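Local coordinates for protein Ca(2+)/H(+) antiporter ChaA (Bacillus subtilis subsp. subtilis, PDB 4KJR) that extrudes calcium across the cell membrane in exchange for external protons, working as a homotrimer that transports neither sodium nor potassium, at residues I7-G12 with I38-Y43; G45-S50 with G203-I208; G105-V110 with S258-A263; Q118-H123 with D326-W331. The protein carries 2 engineered substitutions. All coordinates share one frame; numbering follows the deposited sequence.

Contact 1: I7-G12 with I38-Y43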
loop_
_atom_site.group_PDB
_atom_site.type_symbol
_atom_site.label_atom_id
_atom_site.label_comp_id
_atom_site.label_asym_id
_atom_site.label_seq_id
_atom_site.Cartn_x
_atom_site.Cartn_y
_atom_site.Cartn_z
ATOM N N ILE A 7 0.338 24.480 36.645
ATOM C CA ILE A 7 -0.235 25.793 36.347
ATOM C C ILE A 7 -1.516 25.663 35.520
ATOM O O ILE A 7 -2.516 26.325 35.805
ATOM C CB ILE A 7 0.779 26.698 35.607
ATOM C CG1 ILE A 7 2.111 26.743 36.366
ATOM C CG2 ILE A 7 0.217 28.102 35.413
ATOM C CD1 ILE A 7 3.296 27.200 35.539
ATOM N N LEU A 8 -1.484 24.791 34.514
ATOM C CA LEU A 8 -2.585 24.658 33.563
ATOM C C LEU A 8 -3.804 23.934 34.124
ATOM O O LEU A 8 -4.932 24.242 33.738
ATOM C CB LEU A 8 -2.106 23.992 32.269
ATOM C CG LEU A 8 -1.194 24.814 31.351
ATOM C CD1 LEU A 8 -0.498 23.913 30.345
ATOM C CD2 LEU A 8 -1.963 25.921 30.642
ATOM N N VAL A 9 -3.584 22.974 35.020
ATOM C CA VAL A 9 -4.695 22.269 35.672
ATOM C C VAL A 9 -5.424 23.207 36.633
ATOM O O VAL A 9 -6.651 23.328 36.583
ATOM C CB VAL A 9 -4.222 20.995 36.411
ATOM C CG1 VAL A 9 -5.303 20.461 37.345
ATOM C CG2 VAL A 9 -3.826 19.926 35.407
ATOM N N ALA A 10 -4.648 23.879 37.482
ATOM C CA ALA A 10 -5.169 24.774 38.510
ATOM C C ALA A 10 -5.817 26.038 37.947
ATOM O O ALA A 10 -6.723 26.594 38.563
ATOM C CB ALA A 10 -4.061 25.142 39.486
ATOM N N ALA A 11 -5.340 26.496 36.791
ATOM C CA ALA A 11 -5.876 27.699 36.152
ATOM C C ALA A 11 -7.003 27.350 35.196
ATOM O O ALA A 11 -7.954 28.120 35.030
ATOM C CB ALA A 11 -4.777 28.450 35.414
ATOM N N GLY A 12 -6.888 26.179 34.578
ATOM C CA GLY A 12 -7.824 25.744 33.560
ATOM C C GLY A 12 -9.197 25.383 34.082
ATOM O O GLY A 12 -10.197 25.768 33.480
ATOM N N ILE A 38 -5.535 19.104 27.705
ATOM C CA ILE A 38 -4.152 18.705 27.445
ATOM C C ILE A 38 -3.537 18.285 28.776
ATOM O O ILE A 38 -3.219 17.109 28.975
ATOM C CB ILE A 38 -3.314 19.839 26.819
ATOM C CG1 ILE A 38 -3.855 20.208 25.432
ATOM C CG2 ILE A 38 -1.842 19.443 26.747
ATOM C CD1 ILE A 38 -3.491 21.605 24.977
ATOM N N ALA A 39 -3.427 19.251 29.691
ATOM C CA ALA A 39 -2.838 19.041 31.014
ATOM C C ALA A 39 -3.556 17.949 31.797
ATOM O O ALA A 39 -2.917 17.145 32.484
ATOM C CB ALA A 39 -2.832 20.344 31.802
ATOM N N LEU A 40 -4.881 17.919 31.678
ATOM C CA LEU A 40 -5.695 16.900 32.336
ATOM C C LEU A 40 -5.402 15.496 31.807
ATOM O O LEU A 40 -5.469 14.526 32.556
ATOM C CB LEU A 40 -7.183 17.233 32.201
ATOM C CG LEU A 40 -7.703 18.414 33.024
ATOM C CD1 LEU A 40 -9.081 18.839 32.549
ATOM C CD2 LEU A 40 -7.732 18.058 34.503
ATOM N N ALA A 41 -5.072 15.406 30.520
ATOM C CA ALA A 41 -4.705 14.142 29.881
ATOM C C ALA A 41 -3.239 13.790 30.130
ATOM O O ALA A 41 -2.869 12.614 30.147
ATOM C CB ALA A 41 -4.993 14.197 28.389
ATOM N N SER A 42 -2.411 14.820 30.312
ATOM C CA SER A 42 -1.007 14.649 30.688
ATOM C C SER A 42 -0.893 13.968 32.054
ATOM O O SER A 42 -0.001 13.148 32.274
ATOM C CB SER A 42 -0.291 16.000 30.699
ATOM O OG SER A 42 1.061 15.857 31.106
ATOM N N TYR A 43 -1.803 14.320 32.961
ATOM C CA TYR A 43 -1.936 13.623 34.235
ATOM C C TYR A 43 -2.575 12.249 34.049
ATOM O O TYR A 43 -2.044 11.246 34.530
ATOM C CB TYR A 43 -2.727 14.461 35.244
ATOM C CG TYR A 43 -1.883 15.486 35.962
ATOM C CD1 TYR A 43 -1.097 15.124 37.059
ATOM C CD2 TYR A 43 -1.858 16.813 35.541
ATOM C CE1 TYR A 43 -0.315 16.060 37.721
ATOM C CE2 TYR A 43 -1.077 17.757 36.192
ATOM C CZ TYR A 43 -0.311 17.376 37.282
ATOM O OH TYR A 43 0.465 18.312 37.928
#
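Val9 and Ala39 mark the place where two membrane helices come nearest, their CA atoms 6.0 Å apart. The axes of the short segments 7-12 and 38-43 pass at 8.9 Å and run at 126° to each other, closer to antiparallel than to parallel. That spacing suits Ala39, whose single methyl points at the facing helix and is met by two residues: Leu8 CB lies 3.7 Å from Ala39 CB, and Val9 CG2 lies 3.8 Å from the same carbon. Val9 does most of the touching. With CG1 anti to the backbone N (chi1 167°), its other methyl, CG2, is anti to the carbonyl carbon and faces segment 38-43. There it also approaches the Tyr43 ring obliquely, 3.6 Å from Tyr43 CE2, and more loosely the tip of Leu40, 4.4 Å from Leu40 CD2. Val9 suits the place because its branch carries CG2 close to the backbone, within reach of Ala39, Leu40 and Tyr43, and the interaction is purely apolar. Around the pair, Leu40 reaches Val216, Val217 and Ile220 of helix 204-234, Ile38 and Ala41 pack on helix 239-256, and Tyr43 also rests on Phe5, one turn before Val9 on helix 3-22.

Contact 2: G45-S50 with G203-I208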
loop_
_atom_site.group_PDB
_atom_site.type_symbol
_atom_site.label_atom_id
_atom_site.label_comp_id
_atom_site.label_asym_id
_atom_site.label_seq_id
_atom_site.Cartn_x
_atom_site.Cartn_y
_atom_site.Cartn_z
ATOM N N GLY A 45 -2.427 10.319 31.766
ATOM C CA GLY A 45 -1.400 9.426 31.238
ATOM C C GLY A 45 -0.407 8.927 32.269
ATOM O O GLY A 45 -0.068 7.742 32.283
ATOM N N ARG A 46 0.063 9.833 33.124
ATOM C CA ARG A 46 1.011 9.502 34.192
ATOM C C ARG A 46 0.371 8.603 35.245
ATOM O O ARG A 46 1.036 7.755 35.845
ATOM C CB ARG A 46 1.541 10.776 34.851
ATOM C CG ARG A 46 2.503 11.582 33.992
ATOM C CD ARG A 46 2.725 12.970 34.571
ATOM N NE ARG A 46 3.744 13.717 33.837
ATOM C CZ ARG A 46 3.980 15.019 33.981
ATOM N NH1 ARG A 46 3.269 15.747 34.835
ATOM N NH2 ARG A 46 4.935 15.600 33.265
ATOM N N ALA A 47 -0.926 8.796 35.459
ATOM C CA ALA A 47 -1.677 8.024 36.439
ATOM C C ALA A 47 -1.879 6.573 36.007
ATOM O O ALA A 47 -1.913 5.671 36.844
ATOM C CB ALA A 47 -3.014 8.686 36.703
ATOM N N THR A 48 -2.017 6.361 34.702
ATOM C CA THR A 48 -2.178 5.021 34.150
ATOM C C THR A 48 -0.836 4.298 34.106
ATOM O O THR A 48 -0.749 3.114 34.441
ATOM C CB THR A 48 -2.793 5.056 32.737
ATOM O OG1 THR A 48 -2.165 6.090 31.969
ATOM C CG2 THR A 48 -4.296 5.323 32.802
ATOM N N GLU A 49 0.206 5.025 33.702
ATOM C CA GLU A 49 1.553 4.469 33.557
ATOM C C GLU A 49 2.037 3.891 34.879
ATOM O O GLU A 49 2.715 2.862 34.906
ATOM C CB GLU A 49 2.528 5.543 33.062
ATOM C CG GLU A 49 3.848 5.003 32.527
ATOM C CD GLU A 49 3.738 4.441 31.121
ATOM O OE1 GLU A 49 2.987 5.009 30.298
ATOM O OE2 GLU A 49 4.418 3.435 30.835
ATOM N N SER A 50 1.667 4.563 35.966
ATOM C CA SER A 50 1.990 4.139 37.325
ATOM C C SER A 50 1.255 2.849 37.693
ATOM O O SER A 50 1.857 1.917 38.237
ATOM C CB SER A 50 1.626 5.249 38.309
ATOM O OG SER A 50 2.045 6.516 37.826
ATOM N N GLY A 203 0.628 4.881 43.264
ATOM C CA GLY A 203 -0.366 4.638 44.316
ATOM C C GLY A 203 -1.308 5.800 44.568
ATOM O O GLY A 203 -2.531 5.671 44.460
ATOM N N LYS A 204 -0.718 6.936 44.917
ATOM C CA LYS A 204 -1.443 8.172 45.177
ATOM C C LYS A 204 -2.027 8.731 43.878
ATOM O O LYS A 204 -3.153 9.233 43.860
ATOM C CB LYS A 204 -0.498 9.182 45.837
ATOM C CG LYS A 204 0.074 8.693 47.162
ATOM C CD LYS A 204 1.569 8.944 47.299
ATOM C CE LYS A 204 2.134 8.159 48.477
ATOM N NZ LYS A 204 3.592 8.379 48.694
ATOM N N VAL A 205 -1.254 8.614 42.797
ATOM C CA VAL A 205 -1.659 9.067 41.462
ATOM C C VAL A 205 -2.772 8.172 40.915
ATOM O O VAL A 205 -3.700 8.647 40.253
ATOM C CB VAL A 205 -0.464 9.082 40.474
ATOM C CG1 VAL A 205 -0.714 10.072 39.344
ATOM C CG2 VAL A 205 0.833 9.439 41.187
ATOM N N ALA A 206 -2.670 6.877 41.216
ATOM C CA ALA A 206 -3.655 5.870 40.822
ATOM C C ALA A 206 -5.020 6.124 41.456
ATOM O O ALA A 206 -6.047 5.669 40.950
ATOM C CB ALA A 206 -3.156 4.487 41.202
ATOM N N THR A 207 -5.012 6.846 42.571
ATOM C CA THR A 207 -6.231 7.173 43.297
ATOM C C THR A 207 -6.784 8.530 42.845
ATOM O O THR A 207 -7.968 8.644 42.509
ATOM C CB THR A 207 -5.986 7.175 44.823
ATOM O OG1 THR A 207 -5.171 6.053 45.186
ATOM C CG2 THR A 207 -7.305 7.104 45.585
ATOM N N ILE A 208 -5.911 9.538 42.816
ATOM C CA ILE A 208 -6.305 10.928 42.551
ATOM C C ILE A 208 -6.759 11.187 41.109
ATOM O O ILE A 208 -7.514 12.130 40.857
ATOM C CB ILE A 208 -5.188 11.923 42.969
ATOM C CG1 ILE A 208 -5.755 13.331 43.200
ATOM C CG2 ILE A 208 -4.041 11.934 41.963
ATOM C CD1 ILE A 208 -6.594 13.469 44.453
#
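Ala47 and Val205 form the centre of this helix crossing, with CA atoms only 5.1 Å apart and the segment axes 8.2 Å apart at 127°. Val205 stands with CG1 anti to the backbone N (chi1 -156°), and this branch is the one laid against helix 26-53: CG1 is 3.7 Å from Ala47 CA and 3.8 Å from Ala47 CB. The alanine methyl in turn lies 3.6 Å from the carbonyl oxygen Val205 O, so the methyl of one helix meets both side chain and backbone of the other. Alanine's small side chain allows the backbones to come this close. Ala206 adds a backbone touch, its CA 4.3 Å from Ala47 O.

One turn along, Ser50 flanks Val205, with OG 4.5 Å from Val205 CB. Its hydroxyl, turned back beside the backbone N (chi1 -44°), donates to Arg46 O, which also accepts from Ser50 N; the polar atom is thus occupied inside its own helix. Arg46 behaves differently: its aliphatic chain runs extended away from segment 203-208, carrying the guanidinium to a cation-pi contact with Phe5. At the start of the other segment, Gly203 has a combination of backbone angles that suits glycine, and its carbonyl receives the hydroxyl of Thr207.

The chemistry is therefore that of small apolar surfaces meeting, with serine and threonine hydroxyls spent on their own backbones, and the fit between the two helices rests mainly on close packing, with a weak hydrogen bond between Ser50 O and Ser202 OG just beside it.

Contact 3: G105-V110 with S258-A263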
loop_
_atom_site.group_PDB
_atom_site.type_symbol
_atom_site.label_atom_id
_atom_site.label_comp_id
_atom_site.label_asym_id
_atom_site.label_seq_id
_atom_site.Cartn_x
_atom_site.Cartn_y
_atom_site.Cartn_z
ATOM N N GLY A 105 7.162 10.807 16.061
ATOM C CA GLY A 105 7.995 11.807 15.398
ATOM C C GLY A 105 8.663 12.767 16.362
ATOM O O GLY A 105 9.841 13.076 16.205
ATOM N N LEU A 106 7.917 13.233 17.362
ATOM C CA LEU A 106 8.467 14.137 18.367
ATOM C C LEU A 106 9.504 13.415 19.217
ATOM O O LEU A 106 10.559 13.971 19.513
ATOM C CB LEU A 106 7.353 14.722 19.240
ATOM C CG LEU A 106 7.406 16.193 19.675
ATOM C CD1 LEU A 106 7.942 17.112 18.583
ATOM C CD2 LEU A 106 6.009 16.632 20.084
ATOM N N SER A 107 9.210 12.174 19.596
ATOM C CA SER A 107 10.165 11.350 20.333
ATOM C C SER A 107 11.462 11.158 19.554
ATOM O O SER A 107 12.528 11.513 20.050
ATOM C CB SER A 107 9.562 9.994 20.685
ATOM O OG SER A 107 8.516 10.140 21.619
ATOM N N PHE A 108 11.366 10.614 18.340
ATOM C CA PHE A 108 12.536 10.362 17.490
ATOM C C PHE A 108 13.365 11.629 17.289
ATOM O O PHE A 108 14.589 11.595 17.385
ATOM C CB PHE A 108 12.114 9.833 16.113
ATOM C CG PHE A 108 11.542 8.439 16.122
ATOM C CD1 PHE A 108 11.494 7.704 14.941
ATOM C CD2 PHE A 108 11.051 7.855 17.289
ATOM C CE1 PHE A 108 10.962 6.424 14.921
ATOM C CE2 PHE A 108 10.520 6.575 17.274
ATOM C CZ PHE A 108 10.477 5.859 16.088
ATOM N N PHE A 109 12.687 12.740 17.016
ATOM C CA PHE A 109 13.358 13.989 16.687
ATOM C C PHE A 109 14.055 14.638 17.878
ATOM O O PHE A 109 15.221 15.023 17.775
ATOM C CB PHE A 109 12.389 14.986 16.049
ATOM C CG PHE A 109 13.044 16.268 15.618
ATOM C CD1 PHE A 109 13.849 16.300 14.484
ATOM C CD2 PHE A 109 12.859 17.442 16.345
ATOM C CE1 PHE A 109 14.460 17.475 14.082
ATOM C CE2 PHE A 109 13.464 18.625 15.946
ATOM C CZ PHE A 109 14.264 18.641 14.813
ATOM N N VAL A 110 13.336 14.764 18.993
ATOM C CA VAL A 110 13.848 15.449 20.179
ATOM C C VAL A 110 15.093 14.725 20.693
ATOM O O VAL A 110 16.132 15.351 20.907
ATOM C CB VAL A 110 12.759 15.595 21.273
ATOM C CG1 VAL A 110 13.113 14.826 22.540
ATOM C CG2 VAL A 110 12.505 17.062 21.577
ATOM N N SER A 258 4.058 10.922 27.149
ATOM C CA SER A 258 5.063 10.286 28.000
ATOM C C SER A 258 6.283 9.893 27.176
ATOM O O SER A 258 7.421 10.125 27.580
ATOM C CB SER A 258 4.483 9.046 28.687
ATOM O OG SER A 258 3.297 9.363 29.396
ATOM N N ALA A 259 6.019 9.332 25.999
ATOM C CA ALA A 259 7.047 8.812 25.105
ATOM C C ALA A 259 8.204 9.772 24.842
ATOM O O ALA A 259 9.364 9.380 24.941
ATOM C CB ALA A 259 6.422 8.364 23.791
ATOM N N ILE A 260 7.892 11.025 24.514
ATOM C CA ILE A 260 8.928 11.982 24.103
ATOM C C ILE A 260 9.992 12.120 25.178
ATOM O O ILE A 260 11.189 12.134 24.875
ATOM C CB ILE A 260 8.359 13.374 23.762
ATOM C CG1 ILE A 260 6.914 13.264 23.261
ATOM C CG2 ILE A 260 9.251 14.063 22.741
ATOM C CD1 ILE A 260 6.261 14.593 22.945
ATOM N N ILE A 261 9.539 12.182 26.431
ATOM C CA ILE A 261 10.411 12.406 27.582
ATOM C C ILE A 261 11.483 11.332 27.727
ATOM O O ILE A 261 12.636 11.643 28.021
ATOM C CB ILE A 261 9.574 12.481 28.873
ATOM C CG1 ILE A 261 8.659 13.706 28.846
ATOM C CG2 ILE A 261 10.479 12.513 30.094
ATOM C CD1 ILE A 261 7.620 13.716 29.944
HETATM N N MSE A 262 11.097 10.079 27.500
HETATM C CA MSE A 262 12.003 8.944 27.654
HETATM C C MSE A 262 12.866 8.813 26.436
HETATM O O MSE A 262 12.707 7.886 25.636
HETATM C CB MSE A 262 11.198 7.668 27.860
HETATM C CG MSE A 262 10.024 7.892 28.801
HETATM SE SE MSE A 262 9.916 6.349 30.005
HETATM C CE MSE A 262 8.240 6.830 30.926
ATOM N N ALA A 263 13.793 9.752 26.293
ATOM C CA ALA A 263 14.745 9.748 25.196
ATOM C C ALA A 263 16.163 9.782 25.758
ATOM O O ALA A 263 16.501 10.655 26.566
ATOM C CB ALA A 263 14.492 10.934 24.285
#
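Ile260 and Ser107 are brought together by their first torsions. Ile260 has CG1 beside its backbone N and CG2 roughly anti to that N, spreading two branches towards helix 85-110, while Ser107 has OG anti to the carbonyl carbon (chi1 -67°), beside its own N. The arrangement is helix packing in a Ca2+:cation antiporter, joining the last turns of helix 85-110 to the short, weakly bonded helical turn at 258-261, one from each of the two sodium/calcium exchanger sequence ranges. The CA atoms of Ser107 and Ile260 approach to 4.0 Å, a closeness that a small serine can accommodate. Ser107 OG is bonded back to Val103 O, one turn earlier; it also lies near Ile260 N without bonding to it, and 3.5 Å from Ala259 CB. Leu106 and Ile260 cross obliquely, their broad apolar side chains suited to lying together beside the serine. Val110 crosses Ile260 at about a right angle, CG1 lying 3.9 Å from Ile260 CG2. Further on, the chain makes an inverse gamma turn centred on Met262, present as selenomethionine, which leads to Ala263, a looser neighbour of Val110. Leu106 also rests on Leu338 and Ala259 on Ile274. Ile260 CD1 lies 3.5 Å from Leu106 CD2.

Contact 4: Q118-H123 with D326-W331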
loop_
_atom_site.group_PDB
_atom_site.type_symbol
_atom_site.label_atom_id
_atom_site.label_comp_id
_atom_site.label_asym_id
_atom_site.label_seq_id
_atom_site.Cartn_x
_atom_site.Cartn_y
_atom_site.Cartn_z
ATOM N N GLN A 118 21.629 0.436 16.472
ATOM C CA GLN A 118 20.536 -0.026 15.605
ATOM C C GLN A 118 19.617 -1.013 16.339
ATOM O O GLN A 118 19.939 -2.198 16.468
ATOM C CB GLN A 118 21.075 -0.669 14.318
ATOM C CG GLN A 118 21.801 0.271 13.364
ATOM C CD GLN A 118 23.313 0.235 13.523
ATOM O OE1 GLN A 118 23.846 0.410 14.619
ATOM N NE2 GLN A 118 24.012 0.013 12.417
ATOM N N GLU A 119 18.474 -0.509 16.806
ATOM C CA GLU A 119 17.501 -1.286 17.587
ATOM C C GLU A 119 16.073 -0.770 17.317
ATOM O O GLU A 119 15.919 0.311 16.760
ATOM C CB GLU A 119 17.840 -1.195 19.083
ATOM C CG GLU A 119 18.353 -2.483 19.720
ATOM C CD GLU A 119 19.783 -2.830 19.354
ATOM O OE1 GLU A 119 20.658 -1.941 19.407
ATOM O OE2 GLU A 119 20.032 -4.006 19.024
ATOM N N PHE A 120 15.023 -1.528 17.645
ATOM C CA PHE A 120 15.074 -2.916 18.104
ATOM C C PHE A 120 14.516 -3.806 16.990
ATOM O O PHE A 120 13.302 -3.988 16.864
ATOM C CB PHE A 120 14.277 -3.074 19.406
ATOM C CG PHE A 120 14.836 -2.279 20.558
ATOM C CD1 PHE A 120 15.566 -2.907 21.562
ATOM C CD2 PHE A 120 14.645 -0.899 20.636
ATOM C CE1 PHE A 120 16.094 -2.179 22.621
ATOM C CE2 PHE A 120 15.175 -0.165 21.687
ATOM C CZ PHE A 120 15.895 -0.806 22.685
ATOM N N ASN A 121 15.425 -4.344 16.182
ATOM C CA ASN A 121 15.093 -4.950 14.888
ATOM C C ASN A 121 14.256 -6.232 14.916
ATOM O O ASN A 121 13.335 -6.385 14.110
ATOM C CB ASN A 121 16.359 -5.142 14.033
ATOM C CG ASN A 121 17.585 -5.543 14.852
ATOM O OD1 ASN A 121 17.487 -5.914 16.027
ATOM N ND2 ASN A 121 18.756 -5.466 14.224
ATOM N N ILE A 122 14.576 -7.138 15.840
ATOM C CA ILE A 122 13.928 -8.457 15.907
ATOM C C ILE A 122 12.528 -8.392 16.535
ATOM O O ILE A 122 11.654 -9.187 16.189
ATOM C CB ILE A 122 14.802 -9.504 16.647
ATOM C CG1 ILE A 122 16.283 -9.095 16.639
ATOM C CG2 ILE A 122 14.624 -10.880 16.015
ATOM C CD1 ILE A 122 17.165 -9.897 17.578
ATOM N N HIS A 123 12.319 -7.433 17.435
ATOM C CA HIS A 123 11.034 -7.270 18.118
ATOM C C HIS A 123 9.970 -6.672 17.241
ATOM O O HIS A 123 8.950 -7.306 16.987
ATOM C CB HIS A 123 11.200 -6.449 19.397
ATOM C CG HIS A 123 12.091 -7.101 20.426
ATOM N ND1 HIS A 123 11.608 -7.875 21.414
ATOM C CD2 HIS A 123 13.476 -7.078 20.586
ATOM C CE1 HIS A 123 12.627 -8.323 22.173
ATOM N NE2 HIS A 123 13.769 -7.835 21.664
ATOM N N ASP A 326 14.970 -0.934 10.494
ATOM C CA ASP A 326 16.240 -1.116 11.194
ATOM C C ASP A 326 16.353 -0.208 12.415
ATOM O O ASP A 326 16.765 -0.649 13.494
ATOM C CB ASP A 326 17.421 -0.843 10.257
ATOM C CG ASP A 326 17.437 -1.749 9.030
ATOM O OD1 ASP A 326 18.493 -2.369 8.770
ATOM O OD2 ASP A 326 16.413 -1.833 8.320
ATOM N N GLY A 327 15.988 1.061 12.236
ATOM C CA GLY A 327 16.179 2.076 13.264
ATOM C C GLY A 327 17.661 2.355 13.462
ATOM O O GLY A 327 18.429 2.322 12.497
ATOM N N ASP A 328 18.078 2.647 14.696
ATOM C CA ASP A 328 17.186 2.838 15.845
ATOM C C ASP A 328 16.394 4.138 15.687
ATOM O O ASP A 328 15.179 4.165 15.903
ATOM C CB ASP A 328 17.996 2.850 17.153
ATOM C CG ASP A 328 17.135 2.642 18.400
ATOM O OD1 ASP A 328 15.909 2.425 18.286
ATOM O OD2 ASP A 328 17.698 2.689 19.512
ATOM N N SER A 329 17.105 5.200 15.305
ATOM C CA SER A 329 16.529 6.497 14.936
ATOM C C SER A 329 17.614 7.407 14.390
ATOM O O SER A 329 18.804 7.166 14.591
ATOM C CB SER A 329 15.846 7.178 16.125
ATOM O OG SER A 329 14.450 6.944 16.105
ATOM N N ASN A 330 17.192 8.455 13.697
ATOM C CA ASN A 330 18.100 9.460 13.176
ATOM C C ASN A 330 17.645 10.845 13.622
ATOM O O ASN A 330 16.506 11.019 14.051
ATOM C CB ASN A 330 18.162 9.370 11.648
ATOM C CG ASN A 330 19.537 9.700 11.096
ATOM O OD1 ASN A 330 20.544 9.609 11.797
ATOM N ND2 ASN A 330 19.587 10.077 9.824
ATOM N N TRP A 331 18.536 11.829 13.528
ATOM C CA TRP A 331 18.202 13.209 13.893
ATOM C C TRP A 331 17.002 13.704 13.130
ATOM O O TRP A 331 16.198 14.475 13.660
ATOM C CB TRP A 331 19.403 14.135 13.685
ATOM C CG TRP A 331 19.677 14.489 12.238
ATOM C CD1 TRP A 331 20.366 13.733 11.287
ATOM C CD2 TRP A 331 19.266 15.709 11.527
ATOM N NE1 TRP A 331 20.407 14.383 10.078
ATOM C CE2 TRP A 331 19.766 15.572 10.151
ATOM C CE3 TRP A 331 18.558 16.857 11.877
ATOM C CZ2 TRP A 331 19.558 16.554 9.192
ATOM C CZ3 TRP A 331 18.353 17.839 10.898
ATOM C CH2 TRP A 331 18.844 17.689 9.591
#
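Gln118 opens the contact by lying beside Asp328, with its CA 3.7 Å from Asp328 N and the two CA atoms 4.4 Å apart. Its CG, beside the backbone N, passes 4.0 Å from Gly327 O before the chain bends away. Glu119 follows and makes the most intimate approach, mainly through its backbone. Its carbonyl oxygen accepts a CA-H...O contact from Asp328, Glu119 O to Asp328 CA 3.0 Å with 148° at the hydrogen. Asp328 has CG anti to the backbone N (chi1 -163°), which sets its carboxylate alongside this same stretch of main chain, Asp328 OD2 lying 3.9 Å from Glu119 CB. The two carboxylates keep apart, with Glu119 OE1 5.5 Å from Asp328 OD2; such like charges might raise the proton affinity of either, although Glu119 has a weak ion pair with Arg117. Gly327, whose CA lies near Glu119 O, has a positive phi (68°), a conformation that glycine adopts readily. Phe120, modelled after a cis peptide bond, turns its ring so that Glu119 CB sits over the centre of one face; beyond the pair it rests on Lys267. The chain then runs on into helix 121-146. Gln118 and Asp326 pack on Arg126 and Ala125 of a neighbouring subunit, and Trp331 meets Phe176 of that subunit. The whole is a surface loop-to-loop contact, in which inter-helix connections from the two exchanger ranges meet at the homotrimer interface.

From the N terminus, contact 1 closes first, a short hairpin in which helix 3-22 turns back against helix 26-53. Contact 2 opens a few residues later on that same helix and waits until residues 203-208 to close, bringing helix 204-234 against it. Before it does, contacts 3 and 4 have opened at residues 105-110 and 118-123; they close at 258-263 and 326-331, so contacts 2, 3 and 4 all cross and none nests in another. Each of these three joins the first exchanger sequence range to the second. Contacts 3 and 4 also touch: Phe108 and Phe109 pack on Ser329 and Trp331, linking the helix packing to the loops at the subunit interface.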